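Local coordinates for putative angiotensinogen (Lampetra fluviatilis, PDB 5INW), which is a serpin-family angiotensinogen that binds heparin, which promotes its inhibition of thrombin through a template mechanism, at residues A[279-284]-A[345-350]. The protein carries 1 engineered substitution. Numbering follows the deposited sequence.
Sequences MHQRAK and VQLSLP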
loop_
_atom_site.group_PDB
_atom_site.type_symbol
_atom_site.label_atom_id
_atom_site.label_comp_id
_atom_site.label_asym_id
_atom_site.label_seq_id
_atom_site.Cartn_x
_atom_site.Cartn_y
_atom_site.Cartn_z
ATOM N N MET A 279 -10.587 -21.971 2.723
ATOM C CA MET A 279 -9.561 -22.922 2.254
ATOM C C MET A 279 -8.951 -23.617 3.430
ATOM O O MET A 279 -9.071 -23.130 4.561
ATOM C CB MET A 279 -8.442 -22.202 1.494
ATOM C CG MET A 279 -8.942 -21.436 0.276
ATOM S SD MET A 279 -7.668 -20.498 -0.521
ATOM C CE MET A 279 -7.036 -19.447 0.789
ATOM N N HIS A 280 -8.275 -24.739 3.146
ATOM C CA HIS A 280 -7.830 -25.657 4.194
ATOM C C HIS A 280 -6.543 -26.364 3.833
ATOM O O HIS A 280 -6.380 -26.851 2.699
ATOM C CB HIS A 280 -8.902 -26.685 4.469
ATOM C CG HIS A 280 -10.173 -26.107 4.977
ATOM N ND1 HIS A 280 -10.377 -25.834 6.310
ATOM C CD2 HIS A 280 -11.316 -25.771 4.338
ATOM C CE1 HIS A 280 -11.589 -25.335 6.473
ATOM N NE2 HIS A 280 -12.184 -25.295 5.293
ATOM N N GLN A 281 -5.635 -26.416 4.809
ATOM C CA GLN A 281 -4.340 -27.071 4.622
ATOM C C GLN A 281 -3.683 -27.433 5.959
ATOM O O GLN A 281 -3.894 -26.810 7.032
ATOM C CB GLN A 281 -3.325 -26.269 3.749
ATOM C CG GLN A 281 -2.753 -25.006 4.386
ATOM C CD GLN A 281 -1.721 -24.291 3.524
ATOM O OE1 GLN A 281 -1.522 -24.599 2.351
ATOM N NE2 GLN A 281 -1.069 -23.319 4.115
ATOM N N ARG A 282 -2.905 -28.498 5.880
ATOM C CA ARG A 282 -2.073 -28.925 6.962
ATOM C C ARG A 282 -0.662 -28.657 6.466
ATOM O O ARG A 282 -0.148 -29.425 5.646
ATOM C CB ARG A 282 -2.318 -30.405 7.307
ATOM C CG ARG A 282 -2.129 -30.682 8.790
ATOM C CD ARG A 282 -1.941 -32.148 9.167
ATOM N NE ARG A 282 -0.605 -32.636 8.827
ATOM C CZ ARG A 282 -0.079 -33.793 9.226
ATOM N NH1 ARG A 282 -0.762 -34.629 10.002
ATOM N NH2 ARG A 282 1.156 -34.119 8.839
ATOM N N ALA A 283 -0.044 -27.568 6.936
ATOM C CA ALA A 283 1.377 -27.320 6.645
ATOM C C ALA A 283 2.170 -26.808 7.849
ATOM O O ALA A 283 1.591 -26.475 8.887
ATOM C CB ALA A 283 1.503 -26.381 5.465
ATOM N N LYS A 284 3.494 -26.762 7.682
ATOM C CA LYS A 284 4.440 -26.274 8.695
ATOM C C LYS A 284 4.566 -24.736 8.665
ATOM O O LYS A 284 5.381 -24.186 7.929
ATOM C CB LYS A 284 5.814 -26.919 8.474
ATOM C CG LYS A 284 5.766 -28.434 8.451
ATOM C CD LYS A 284 7.141 -29.056 8.333
ATOM C CE LYS A 284 6.973 -30.553 8.268
ATOM N NZ LYS A 284 8.281 -31.245 8.288
ATOM N N VAL A 345 0.595 -27.409 11.151
ATOM C CA VAL A 345 -0.508 -26.620 11.694
ATOM C C VAL A 345 -1.772 -26.829 10.859
ATOM O O VAL A 345 -1.687 -27.066 9.635
ATOM C CB VAL A 345 -0.153 -25.124 11.665
ATOM C CG1 VAL A 345 -1.273 -24.293 12.267
ATOM C CG2 VAL A 345 1.152 -24.890 12.413
ATOM N N GLN A 346 -2.926 -26.716 11.511
ATOM C CA GLN A 346 -4.222 -26.804 10.847
ATOM C C GLN A 346 -4.738 -25.417 10.521
ATOM O O GLN A 346 -5.187 -24.698 11.406
ATOM C CB GLN A 346 -5.222 -27.496 11.765
ATOM C CG GLN A 346 -4.894 -28.943 12.062
ATOM C CD GLN A 346 -5.124 -29.838 10.868
ATOM O OE1 GLN A 346 -5.457 -29.351 9.771
ATOM N NE2 GLN A 346 -4.947 -31.154 11.054
ATOM N N LEU A 347 -4.675 -25.030 9.250
ATOM C CA LEU A 347 -5.032 -23.664 8.874
ATOM C C LEU A 347 -6.333 -23.642 8.130
ATOM O O LEU A 347 -6.567 -24.494 7.279
ATOM C CB LEU A 347 -3.953 -23.025 8.012
ATOM C CG LEU A 347 -4.219 -21.584 7.542
ATOM C CD1 LEU A 347 -4.274 -20.591 8.677
ATOM C CD2 LEU A 347 -3.165 -21.152 6.529
ATOM N N SER A 348 -7.157 -22.654 8.453
ATOM C CA SER A 348 -8.423 -22.364 7.762
ATOM C C SER A 348 -8.400 -20.862 7.380
ATOM O O SER A 348 -8.234 -20.008 8.261
ATOM C CB SER A 348 -9.619 -22.667 8.684
ATOM O OG SER A 348 -9.355 -23.765 9.569
ATOM N N LEU A 349 -8.508 -20.545 6.085
ATOM C CA LEU A 349 -8.373 -19.179 5.570
ATOM C C LEU A 349 -9.352 -18.869 4.444
ATOM O O LEU A 349 -9.325 -19.575 3.426
ATOM C CB LEU A 349 -6.960 -18.978 5.002
ATOM C CG LEU A 349 -6.482 -17.603 4.480
ATOM C CD1 LEU A 349 -6.437 -16.623 5.630
ATOM C CD2 LEU A 349 -5.097 -17.707 3.828
ATOM N N PRO A 350 -10.137 -17.761 4.565
ATOM C CA PRO A 350 -11.041 -17.334 3.489
ATOM C C PRO A 350 -10.360 -17.089 2.140
ATOM O O PRO A 350 -9.196 -16.721 2.099
ATOM C CB PRO A 350 -11.632 -16.036 4.025
ATOM C CG PRO A 350 -11.606 -16.191 5.506
ATOM C CD PRO A 350 -10.369 -16.987 5.802
#
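Strands 279-283 and 345-350 run antiparallel, their axes 4.9 Å apart at closest approach and their directions 160° apart. The register pairs Met279 with Leu349, Gln281 with Leu347 and Ala283 with Val345 as hydrogen-bonded pairs, with His280-Ser348 and Arg282-Gln346 as the non-hydrogen-bonded pairs between them. Leu347 N gives the straightest bond, 2.9 Å to Gln281 O at 174°, nearly along the C=O axis; Ala283 N to Val345 O is bent and weak. Met279, Gln281, Ala283, Val345, Leu347 and Leu349 share one face of the sheet. There Met279, bent at chi3, brings CE to 4.0 Å from Leu349 CD2, and Leu347 and Leu349 both rest on Leu300 of strand 295-301. The pair forms strands s3C and s2C of serpin beta-sheet C, which runs on through Gln346, Leu347 and Ser348 into parallel s1C, on the separate C-terminal peptide left by reactive-loop cleavage. On the opposite face, Gln346 bends at chi2 (-72°) and its side chain crosses that of Arg282 obliquely, the flat groups steeply inclined to each other and NE2 3.6 Å from Arg282 CG. The guanidinium of Arg282 also makes a cation-pi contact with Tyr344. His280, with CG anti to its carbonyl carbon, brings its ring obliquely alongside Ser348, CE1 lying 4.0 Å from Ser348 CB. An alanine at His280 would probably lose this ring packing against Ser348.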